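Local coordinates for protein PTS system, IIabc component (Clostridium difficile, PDB 3IPJ) that probably passes a phosphoryl group to incoming sugar, perhaps trehalose, as the cytoplasmic EIIB domain of a multidomain phosphotransferase-system transporter, at residues Y6-I14 against K74-L84; H27-V36 against G61-V72. All coordinates share one frame; numbering follows the deposited sequence.

How the contacts relate
Contact 1 packs two helices, 5-17 and 71-79, against each other; contact 2 pairs the central strands 31-36 and 62-66 of the antiparallel sheet on which those helices lie. The centres of the two contacts are about 12 Å apart, and helix 71-79 serves both. L32, from the sheet, meets both helices: its CD2 is 3.9 Å from L13 CD1, and its CD1 is 3.8 Å from Y76 CD1. At the start of helix 71-79, Y6 OH packs 3.4 Å from I71 CD1. C28, the predicted phosphocysteine, belongs to contact 2, at the loop before strand 31-36, whereas contact 1 lies away from C28.

Contact 1: residues Y6-I14 against K74-L84; sequences YNKIANELI and KVYAEVEKMGL
The aromatic ring of Y6 lies alongside the aliphatic chain of K74, both side chains pointing the same way. K74 CB sits over the centre of one ring face, 3.7 Å from the Y6 ring centroid, a CH-pi contact, while K74 CD reaches the CZ end of the ring. V75 CG2 comes up to the ring edge instead, 3.8 Å from Y6 CD1.

Apolar packing continues where the helices cross at -66°. The axes of 6-14 and 74-79 come within 8.2 Å, consistent with the small A10 facing the other helix; its CB meets V79 CG2 at 3.8 Å. M82, ending the turn after the helix, reaches back: with its chain extended beyond CG (chi2 -179°), CE touches A10 CB at a tight 3.4 Å, and SD slides past I14 CG1 at 3.6 Å. I14 CD1 and L84 CD2 meet tip to tip. Both helices lie on one face of the EIIB domain's antiparallel sheet, where L13 and V75 touch L32.

The polar contacts involve N7 and E78, whose amide and carboxylate planes stand nearly perpendicular. N7 ND2 gives E78 OE1 a weak, bent hydrogen bond of 3.1 Å, and K81 NZ forms a long salt bridge to the same oxygen. A water accepts from N7 N and donates weakly to E78 OE2. The chemistry therefore implies an interface joined chiefly by apolar contacts, with weak polar links to E78 along one border.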
loop_
_atom_site.group_PDB
_atom_site.type_symbol
_atom_site.label_atom_id
_atom_site.label_comp_id
_atom_site.label_asym_id
_atom_site.label_seq_id
_atom_site.Cartn_x
_atom_site.Cartn_y
_atom_site.Cartn_z
ATOM N N TYR A 6 6.298 10.463 -2.042
ATOM C CA TYR A 6 5.205 9.465 -1.887
ATOM C C TYR A 6 5.288 8.318 -2.861
ATOM O O TYR A 6 4.860 7.173 -2.581
ATOM C CB TYR A 6 3.825 10.113 -1.935
ATOM C CG TYR A 6 3.737 11.133 -0.826
ATOM C CD1 TYR A 6 3.643 10.749 0.529
ATOM C CD2 TYR A 6 3.818 12.493 -1.128
ATOM C CE1 TYR A 6 3.613 11.698 1.509
ATOM C CE2 TYR A 6 3.798 13.441 -0.132
ATOM C CZ TYR A 6 3.687 13.039 1.167
ATOM O OH TYR A 6 3.721 14.014 2.111
ATOM N N ASN A 7 5.843 8.628 -4.023
ATOM C CA ASN A 7 6.124 7.592 -5.017
ATOM C C ASN A 7 7.319 6.700 -4.609
ATOM O O ASN A 7 7.271 5.500 -4.884
ATOM C CB ASN A 7 6.295 8.245 -6.373
ATOM C CG ASN A 7 6.427 7.246 -7.474
ATOM O OD1 ASN A 7 7.543 7.000 -7.927
ATOM N ND2 ASN A 7 5.284 6.654 -7.931
ATOM N N LYS A 8 8.328 7.243 -3.906
ATOM C CA LYS A 8 9.444 6.424 -3.341
ATOM C C LYS A 8 8.939 5.422 -2.276
ATOM O O LYS A 8 9.235 4.248 -2.334
ATOM C CB LYS A 8 10.546 7.284 -2.718
ATOM C CG LYS A 8 11.139 8.255 -3.691
ATOM C CD LYS A 8 12.087 9.236 -3.008
ATOM C CE LYS A 8 13.014 8.531 -2.054
ATOM N NZ LYS A 8 14.237 7.997 -2.763
ATOM N N ILE A 9 8.171 5.907 -1.299
ATOM C CA ILE A 9 7.504 5.012 -0.367
ATOM C C ILE A 9 6.664 3.930 -1.109
ATOM O O ILE A 9 6.803 2.751 -0.842
ATOM C CB ILE A 9 6.596 5.825 0.632
ATOM C CG1 ILE A 9 7.461 6.854 1.438
ATOM C CG2 ILE A 9 5.741 4.866 1.523
ATOM C CD1 ILE A 9 6.667 8.013 2.165
ATOM N N ALA A 10 5.801 4.321 -2.042
ATOM C CA ALA A 10 4.986 3.337 -2.774
ATOM C C ALA A 10 5.896 2.314 -3.389
ATOM O O ALA A 10 5.637 1.109 -3.302
ATOM C CB ALA A 10 4.179 4.007 -3.880
ATOM N N ASN A 11 6.940 2.758 -4.062
ATOM C CA ASN A 11 7.841 1.790 -4.705
ATOM C C ASN A 11 8.570 0.871 -3.740
ATOM O O ASN A 11 8.731 -0.340 -4.028
ATOM C CB ASN A 11 8.790 2.463 -5.704
ATOM C CG ASN A 11 8.136 2.602 -7.066
ATOM O OD1 ASN A 11 7.670 3.661 -7.391
ATOM N ND2 ASN A 11 8.025 1.488 -7.836
ATOM N N GLU A 12 9.017 1.436 -2.614
ATOM C CA GLU A 12 9.709 0.614 -1.612
ATOM C C GLU A 12 8.727 -0.409 -1.092
ATOM O O GLU A 12 9.080 -1.590 -0.940
ATOM C CB GLU A 12 10.284 1.432 -0.483
ATOM C CG GLU A 12 11.543 2.156 -0.991
ATOM C CD GLU A 12 12.255 3.147 -0.003
ATOM O OE1 GLU A 12 12.221 2.892 1.233
ATOM O OE2 GLU A 12 12.916 4.166 -0.490
ATOM N N LEU A 13 7.491 0.030 -0.804
ATOM C CA LEU A 13 6.471 -0.889 -0.294
ATOM C C LEU A 13 6.208 -2.026 -1.293
ATOM O O LEU A 13 6.246 -3.215 -0.887
ATOM C CB LEU A 13 5.186 -0.119 0.090
ATOM C CG LEU A 13 5.381 0.719 1.348
ATOM C CD1 LEU A 13 4.076 1.537 1.672
ATOM C CD2 LEU A 13 5.901 -0.081 2.541
ATOM N N ILE A 14 5.968 -1.689 -2.569
ATOM C CA ILE A 14 5.692 -2.723 -3.607
ATOM C C ILE A 14 6.899 -3.688 -3.670
ATOM O O ILE A 14 6.708 -4.927 -3.752
ATOM C CB ILE A 14 5.453 -2.153 -5.058
ATOM C CG1 ILE A 14 4.390 -1.047 -5.145
ATOM C CG2 ILE A 14 5.050 -3.252 -5.999
ATOM C CD1 ILE A 14 3.252 -1.265 -4.320
ATOM N N LYS A 74 -1.842 10.114 -0.396
ATOM C CA LYS A 74 -0.786 10.546 -1.305
ATOM C C LYS A 74 0.005 9.329 -1.776
ATOM O O LYS A 74 0.421 9.251 -2.939
ATOM C CB LYS A 74 0.123 11.557 -0.615
ATOM C CG LYS A 74 -0.705 12.799 -0.207
ATOM C CD LYS A 74 0.077 13.825 0.726
ATOM C CE LYS A 74 -0.899 14.924 1.332
ATOM N NZ LYS A 74 -1.220 16.083 0.475
ATOM N N VAL A 75 0.176 8.351 -0.878
ATOM C CA VAL A 75 0.848 7.081 -1.266
ATOM C C VAL A 75 -0.105 6.259 -2.128
ATOM O O VAL A 75 0.298 5.667 -3.162
ATOM C CB VAL A 75 1.332 6.288 -0.050
ATOM C CG1 VAL A 75 1.812 4.846 -0.431
ATOM C CG2 VAL A 75 2.432 7.120 0.641
ATOM N N TYR A 76 -1.379 6.275 -1.758
ATOM C CA TYR A 76 -2.328 5.513 -2.555
ATOM C C TYR A 76 -2.349 6.048 -4.027
ATOM O O TYR A 76 -2.380 5.281 -4.986
ATOM C CB TYR A 76 -3.685 5.556 -1.854
ATOM C CG TYR A 76 -4.647 4.661 -2.528
ATOM C CD1 TYR A 76 -4.518 3.278 -2.435
ATOM C CD2 TYR A 76 -5.703 5.183 -3.281
ATOM C CE1 TYR A 76 -5.432 2.406 -3.091
ATOM C CE2 TYR A 76 -6.601 4.307 -3.939
ATOM C CZ TYR A 76 -6.433 2.941 -3.813
ATOM O OH TYR A 76 -7.262 2.115 -4.431
ATOM N N ALA A 77 -2.346 7.374 -4.191
ATOM C CA ALA A 77 -2.383 8.014 -5.503
ATOM C C ALA A 77 -1.151 7.640 -6.414
ATOM O O ALA A 77 -1.240 7.561 -7.671
ATOM C CB ALA A 77 -2.517 9.548 -5.324
ATOM N N GLU A 78 -0.003 7.384 -5.782
ATOM C CA GLU A 78 1.145 6.884 -6.506
ATOM C C GLU A 78 0.884 5.432 -6.925
ATOM O O GLU A 78 1.024 5.102 -8.077
ATOM C CB GLU A 78 2.382 7.010 -5.632
ATOM C CG GLU A 78 2.650 8.456 -5.313
ATOM C CD GLU A 78 2.792 9.334 -6.568
ATOM O OE1 GLU A 78 3.133 8.810 -7.669
ATOM O OE2 GLU A 78 2.624 10.586 -6.433
ATOM N N VAL A 79 0.479 4.573 -5.988
ATOM C CA VAL A 79 0.219 3.161 -6.337
ATOM C C VAL A 79 -0.830 3.027 -7.455
ATOM O O VAL A 79 -0.718 2.145 -8.341
ATOM C CB VAL A 79 -0.323 2.380 -5.124
ATOM C CG1 VAL A 79 -0.892 1.031 -5.593
ATOM C CG2 VAL A 79 0.758 2.299 -3.946
ATOM N N GLU A 80 -1.839 3.915 -7.424
ATOM C CA GLU A 80 -2.898 3.969 -8.449
ATOM C C GLU A 80 -2.396 4.059 -9.918
ATOM O O GLU A 80 -3.143 3.708 -10.834
ATOM C CB GLU A 80 -3.847 5.151 -8.207
ATOM C CG GLU A 80 -5.057 4.906 -7.284
ATOM C CD GLU A 80 -5.959 6.161 -6.979
ATOM O OE1 GLU A 80 -5.448 7.283 -6.657
ATOM O OE2 GLU A 80 -7.216 5.966 -7.019
ATOM N N LYS A 81 -1.183 4.561 -10.169
ATOM C CA LYS A 81 -0.694 4.659 -11.549
ATOM C C LYS A 81 0.120 3.410 -11.917
ATOM O O LYS A 81 0.367 3.120 -13.087
ATOM C CB LYS A 81 0.151 5.927 -11.759
ATOM C CG LYS A 81 -0.404 7.208 -11.155
ATOM C CD LYS A 81 0.748 8.226 -10.958
ATOM C CE LYS A 81 0.330 9.558 -10.285
ATOM N NZ LYS A 81 1.541 10.495 -10.096
ATOM N N MET A 82 0.527 2.672 -10.891
ATOM C CA MET A 82 1.422 1.552 -11.058
ATOM C C MET A 82 0.706 0.381 -11.761
ATOM O O MET A 82 1.343 -0.559 -12.221
ATOM C CB MET A 82 1.994 1.142 -9.684
ATOM C CG MET A 82 3.034 2.111 -9.072
ATOM S SD MET A 82 3.671 1.551 -7.467
ATOM C CE MET A 82 4.633 2.983 -7.120
ATOM N N GLY A 83 -0.619 0.429 -11.852
ATOM C CA GLY A 83 -1.342 -0.598 -12.574
ATOM C C GLY A 83 -1.827 -1.797 -11.758
ATOM O O GLY A 83 -2.525 -2.680 -12.267
ATOM N N LEU A 84 -1.459 -1.875 -10.486
ATOM C CA LEU A 84 -1.944 -2.990 -9.684
ATOM C C LEU A 84 -3.470 -2.805 -9.579
ATOM O O LEU A 84 -3.999 -1.729 -9.937
ATOM C CB LEU A 84 -1.254 -3.024 -8.318
ATOM C CG LEU A 84 0.278 -2.854 -8.376
ATOM C CD1 LEU A 84 0.593 -1.648 -9.145
ATOM C CD2 LEU A 84 0.897 -2.653 -7.049
HETATM O O HOH W 1 5.186 11.343 -4.505
#

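Contact 2: residues H27-V36 against G61-V72; sequences HCATRLRVMV and GQYQIILGTGIV
T30 O takes two backbone donors at the end of the strand pair, L67 N at 2.9 Å and G68 N at 3.0 Å. L67 N approaches almost head-on to the carbonyl, G68 N on a lone pair. Further along, L32 and V34 each exchange both backbone bonds, with I65 and Y63 respectively; the last bond, V36 N to G61 O, is weak. G61 O also accepts from a water that bridges to V36 O, and a second water links A29 O to G70 N, just ahead of helix 71-79.

On the face bearing R31, R33 and Q64, the R31 chain runs straight from CG to NE beside I66. Its NH1 donates to Q64 OE1 at 2.7 Å, with that oxygen in the guanidinium plane. The Q64 amide lies over one face of the R33 guanidinium, tilted 41° to it, with OE1 displaced toward the rim. Strands 31-36 and 62-66 are the middle pair of the four-stranded antiparallel sheet of the EIIB domain, and the loop leading into 31-36 carries C28, the predicted phosphocysteine and a zinc ligand in a crystal structure of this protein, though no zinc is bound to this chain here. R33 NE donates to C28 SG at 3.4 Å, nearly straight (168°) and within the guanidinium plane; T30 N and R31 N add weak bonds to the same sulfur.

The opposite face, with L32, V34 and I65, is apolar. There V34 CG2 meets I65 CD1 at 3.8 Å, while the Y63 side chain leads away from strand 31-36 and its OH hydrogen-bonds D44. V72, at the helix start, presses CG2 to within 3.4 Å of R31 C.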
loop_
_atom_site.group_PDB
_atom_site.type_symbol
_atom_site.label_atom_id
_atom_site.label_comp_id
_atom_site.label_asym_id
_atom_site.label_seq_id
_atom_site.Cartn_x
_atom_site.Cartn_y
_atom_site.Cartn_z
ATOM N N HIS A 27 -7.436 1.495 0.839
ATOM C CA HIS A 27 -6.928 2.211 1.986
ATOM C C HIS A 27 -8.044 2.649 2.895
ATOM O O HIS A 27 -9.185 2.644 2.490
ATOM C CB HIS A 27 -6.033 3.430 1.545
ATOM C CG HIS A 27 -6.822 4.630 1.098
ATOM N ND1 HIS A 27 -7.201 4.842 -0.217
ATOM C CD2 HIS A 27 -7.338 5.653 1.809
ATOM C CE1 HIS A 27 -7.899 5.954 -0.298
ATOM N NE2 HIS A 27 -8.004 6.461 0.918
ATOM N N CYS A 28 -7.746 2.988 4.141
ATOM C CA CYS A 28 -8.744 3.679 4.980
ATOM C C CYS A 28 -8.134 5.057 5.300
ATOM O O CYS A 28 -7.278 5.576 4.554
ATOM C CB CYS A 28 -9.131 2.895 6.263
ATOM S SG CYS A 28 -7.718 2.593 7.415
ATOM N N ALA A 29 -8.550 5.656 6.418
ATOM C CA ALA A 29 -8.122 7.010 6.709
ATOM C C ALA A 29 -6.678 7.013 7.078
ATOM O O ALA A 29 -6.038 8.057 6.949
ATOM C CB ALA A 29 -9.010 7.639 7.846
ATOM N N THR A 30 -6.154 5.881 7.583
ATOM C CA THR A 30 -4.773 5.920 8.108
ATOM C C THR A 30 -3.941 4.775 7.564
ATOM O O THR A 30 -2.716 4.807 7.712
ATOM C CB THR A 30 -4.760 5.892 9.638
ATOM O OG1 THR A 30 -5.474 4.717 10.067
ATOM C CG2 THR A 30 -5.521 7.102 10.138
ATOM N N ARG A 31 -4.579 3.748 6.967
ATOM C CA ARG A 31 -3.807 2.582 6.530
ATOM C C ARG A 31 -3.934 2.240 5.029
ATOM O O ARG A 31 -5.002 2.306 4.430
ATOM C CB ARG A 31 -4.145 1.331 7.389
ATOM C CG ARG A 31 -4.237 1.591 8.846
ATOM C CD ARG A 31 -4.626 0.310 9.551
ATOM N NE ARG A 31 -4.537 0.510 11.012
ATOM C CZ ARG A 31 -4.638 -0.487 11.917
ATOM N NH1 ARG A 31 -4.846 -1.754 11.515
ATOM N NH2 ARG A 31 -4.560 -0.216 13.223
ATOM N N LEU A 32 -2.822 1.868 4.435
ATOM C CA LEU A 32 -2.764 1.226 3.115
ATOM C C LEU A 32 -3.039 -0.267 3.376
ATOM O O LEU A 32 -2.343 -0.907 4.153
ATOM C CB LEU A 32 -1.352 1.508 2.543
ATOM C CG LEU A 32 -1.207 1.239 1.063
ATOM C CD1 LEU A 32 -2.054 2.246 0.206
ATOM C CD2 LEU A 32 0.296 1.277 0.685
ATOM N N ARG A 33 -4.063 -0.813 2.734
ATOM C CA ARG A 33 -4.482 -2.159 3.011
ATOM C C ARG A 33 -4.260 -3.019 1.769
ATOM O O ARG A 33 -4.920 -2.834 0.754
ATOM C CB ARG A 33 -5.931 -2.129 3.456
ATOM C CG ARG A 33 -6.119 -1.605 4.868
ATOM C CD ARG A 33 -7.573 -1.170 5.047
ATOM N NE ARG A 33 -7.819 -0.683 6.403
ATOM C CZ ARG A 33 -8.196 -1.462 7.417
ATOM N NH1 ARG A 33 -8.393 -2.778 7.186
ATOM N NH2 ARG A 33 -8.390 -0.941 8.653
ATOM N N VAL A 34 -3.318 -3.951 1.859
ATOM C CA VAL A 34 -2.898 -4.760 0.693
ATOM C C VAL A 34 -3.322 -6.227 0.883
ATOM O O VAL A 34 -2.822 -6.876 1.827
ATOM C CB VAL A 34 -1.366 -4.759 0.553
ATOM C CG1 VAL A 34 -0.954 -5.385 -0.787
ATOM C CG2 VAL A 34 -0.883 -3.338 0.670
ATOM N N MET A 35 -4.228 -6.741 0.028
ATOM C CA MET A 35 -4.611 -8.165 0.065
ATOM C C MET A 35 -3.436 -8.861 -0.634
ATOM O O MET A 35 -3.141 -8.543 -1.809
ATOM C CB MET A 35 -5.908 -8.413 -0.690
ATOM C CG MET A 35 -7.073 -7.665 -0.057
ATOM S SD MET A 35 -7.619 -8.448 1.497
ATOM C CE MET A 35 -9.121 -9.172 0.906
ATOM N N VAL A 36 -2.729 -9.747 0.102
ATOM C CA VAL A 36 -1.544 -10.412 -0.424
ATOM C C VAL A 36 -1.784 -11.950 -0.583
ATOM O O VAL A 36 -2.581 -12.546 0.121
ATOM C CB VAL A 36 -0.302 -10.104 0.444
ATOM C CG1 VAL A 36 0.094 -8.603 0.332
ATOM C CG2 VAL A 36 -0.484 -10.553 1.960
ATOM N N GLY A 61 -6.105 -11.821 5.746
ATOM C CA GLY A 61 -5.651 -11.669 4.368
ATOM C C GLY A 61 -5.085 -10.285 4.044
ATOM O O GLY A 61 -4.503 -10.107 2.979
ATOM N N GLN A 62 -5.251 -9.323 4.948
ATOM C CA GLN A 62 -4.855 -7.923 4.706
ATOM C C GLN A 62 -3.528 -7.598 5.389
ATOM O O GLN A 62 -3.416 -7.648 6.632
ATOM C CB GLN A 62 -5.901 -6.949 5.273
ATOM C CG GLN A 62 -7.181 -6.865 4.468
ATOM C CD GLN A 62 -8.117 -5.792 5.026
ATOM O OE1 GLN A 62 -9.325 -6.048 5.310
ATOM N NE2 GLN A 62 -7.588 -4.613 5.186
ATOM N N TYR A 63 -2.551 -7.205 4.564
ATOM C CA TYR A 63 -1.295 -6.621 5.048
ATOM C C TYR A 63 -1.469 -5.069 5.170
ATOM O O TYR A 63 -1.610 -4.388 4.170
ATOM C CB TYR A 63 -0.186 -6.975 4.053
ATOM C CG TYR A 63 1.188 -6.825 4.649
ATOM C CD1 TYR A 63 1.729 -7.843 5.410
ATOM C CD2 TYR A 63 1.925 -5.640 4.494
ATOM C CE1 TYR A 63 2.983 -7.729 5.968
ATOM C CE2 TYR A 63 3.180 -5.477 5.058
ATOM C CZ TYR A 63 3.712 -6.528 5.791
ATOM O OH TYR A 63 4.962 -6.438 6.334
ATOM N N GLN A 64 -1.476 -4.524 6.404
ATOM C CA GLN A 64 -1.900 -3.164 6.630
ATOM C C GLN A 64 -0.641 -2.353 7.000
ATOM O O GLN A 64 0.128 -2.759 7.889
ATOM C CB GLN A 64 -2.952 -3.128 7.710
ATOM C CG GLN A 64 -4.074 -4.091 7.372
ATOM C CD GLN A 64 -5.208 -4.056 8.408
ATOM O OE1 GLN A 64 -5.235 -3.182 9.279
ATOM N NE2 GLN A 64 -6.151 -5.016 8.318
ATOM N N ILE A 65 -0.425 -1.237 6.298
ATOM C CA ILE A 65 0.712 -0.403 6.565
ATOM C C ILE A 65 0.167 0.894 7.067
ATOM O O ILE A 65 -0.566 1.577 6.342
ATOM C CB ILE A 65 1.452 -0.120 5.280
ATOM C CG1 ILE A 65 1.923 -1.476 4.694
ATOM C CG2 ILE A 65 2.562 0.894 5.494
ATOM C CD1 ILE A 65 1.112 -1.909 3.539
ATOM N N ILE A 66 0.484 1.232 8.321
ATOM C CA ILE A 66 -0.073 2.453 8.911
ATOM C C ILE A 66 0.782 3.642 8.440
ATOM O O ILE A 66 1.983 3.701 8.732
ATOM C CB ILE A 66 -0.077 2.459 10.430
ATOM C CG1 ILE A 66 -0.587 1.118 11.000
ATOM C CG2 ILE A 66 -0.903 3.660 10.916
ATOM C CD1 ILE A 66 -0.411 0.996 12.563
ATOM N N LEU A 67 0.163 4.565 7.695
ATOM C CA LEU A 67 0.858 5.750 7.179
ATOM C C LEU A 67 0.338 7.063 7.818
ATOM O O LEU A 67 1.056 8.080 7.812
ATOM C CB LEU A 67 0.701 5.790 5.639
ATOM C CG LEU A 67 1.527 4.715 4.943
ATOM C CD1 LEU A 67 1.043 4.578 3.564
ATOM C CD2 LEU A 67 3.001 5.147 4.881
ATOM N N GLY A 68 -0.865 7.053 8.382
ATOM C CA GLY A 68 -1.406 8.259 8.990
ATOM C C GLY A 68 -2.298 8.976 7.981
ATOM O O GLY A 68 -2.243 8.736 6.752
ATOM N N THR A 69 -3.156 9.856 8.474
ATOM C CA THR A 69 -4.011 10.619 7.563
ATOM C C THR A 69 -3.205 11.470 6.551
ATOM O O THR A 69 -2.068 11.959 6.850
ATOM C CB THR A 69 -4.940 11.551 8.338
ATOM O OG1 THR A 69 -4.135 12.508 9.041
ATOM C CG2 THR A 69 -5.825 10.743 9.296
ATOM N N GLY A 70 -3.816 11.691 5.389
ATOM C CA GLY A 70 -3.232 12.494 4.329
ATOM C C GLY A 70 -2.032 11.817 3.674
ATOM O O GLY A 70 -1.986 11.728 2.431
ATOM N N ILE A 71 -1.047 11.348 4.461
ATOM C CA ILE A 71 0.076 10.595 3.879
ATOM C C ILE A 71 -0.467 9.302 3.210
ATOM O O ILE A 71 0.003 8.949 2.128
ATOM C CB ILE A 71 1.189 10.281 4.943
ATOM C CG1 ILE A 71 1.673 11.545 5.677
ATOM C CG2 ILE A 71 2.350 9.484 4.315
ATOM C CD1 ILE A 71 2.223 12.583 4.836
ATOM N N VAL A 72 -1.461 8.622 3.828
ATOM C CA VAL A 72 -1.997 7.409 3.230
ATOM C C VAL A 72 -2.597 7.655 1.807
ATOM O O VAL A 72 -2.405 6.833 0.902
ATOM C CB VAL A 72 -3.007 6.677 4.199
ATOM C CG1 VAL A 72 -4.207 7.536 4.468
ATOM C CG2 VAL A 72 -3.442 5.299 3.585
HETATM O O HOH W 2 -6.088 10.248 5.413
HETATM O O HOH W 3 -5.037 -12.165 0.797
#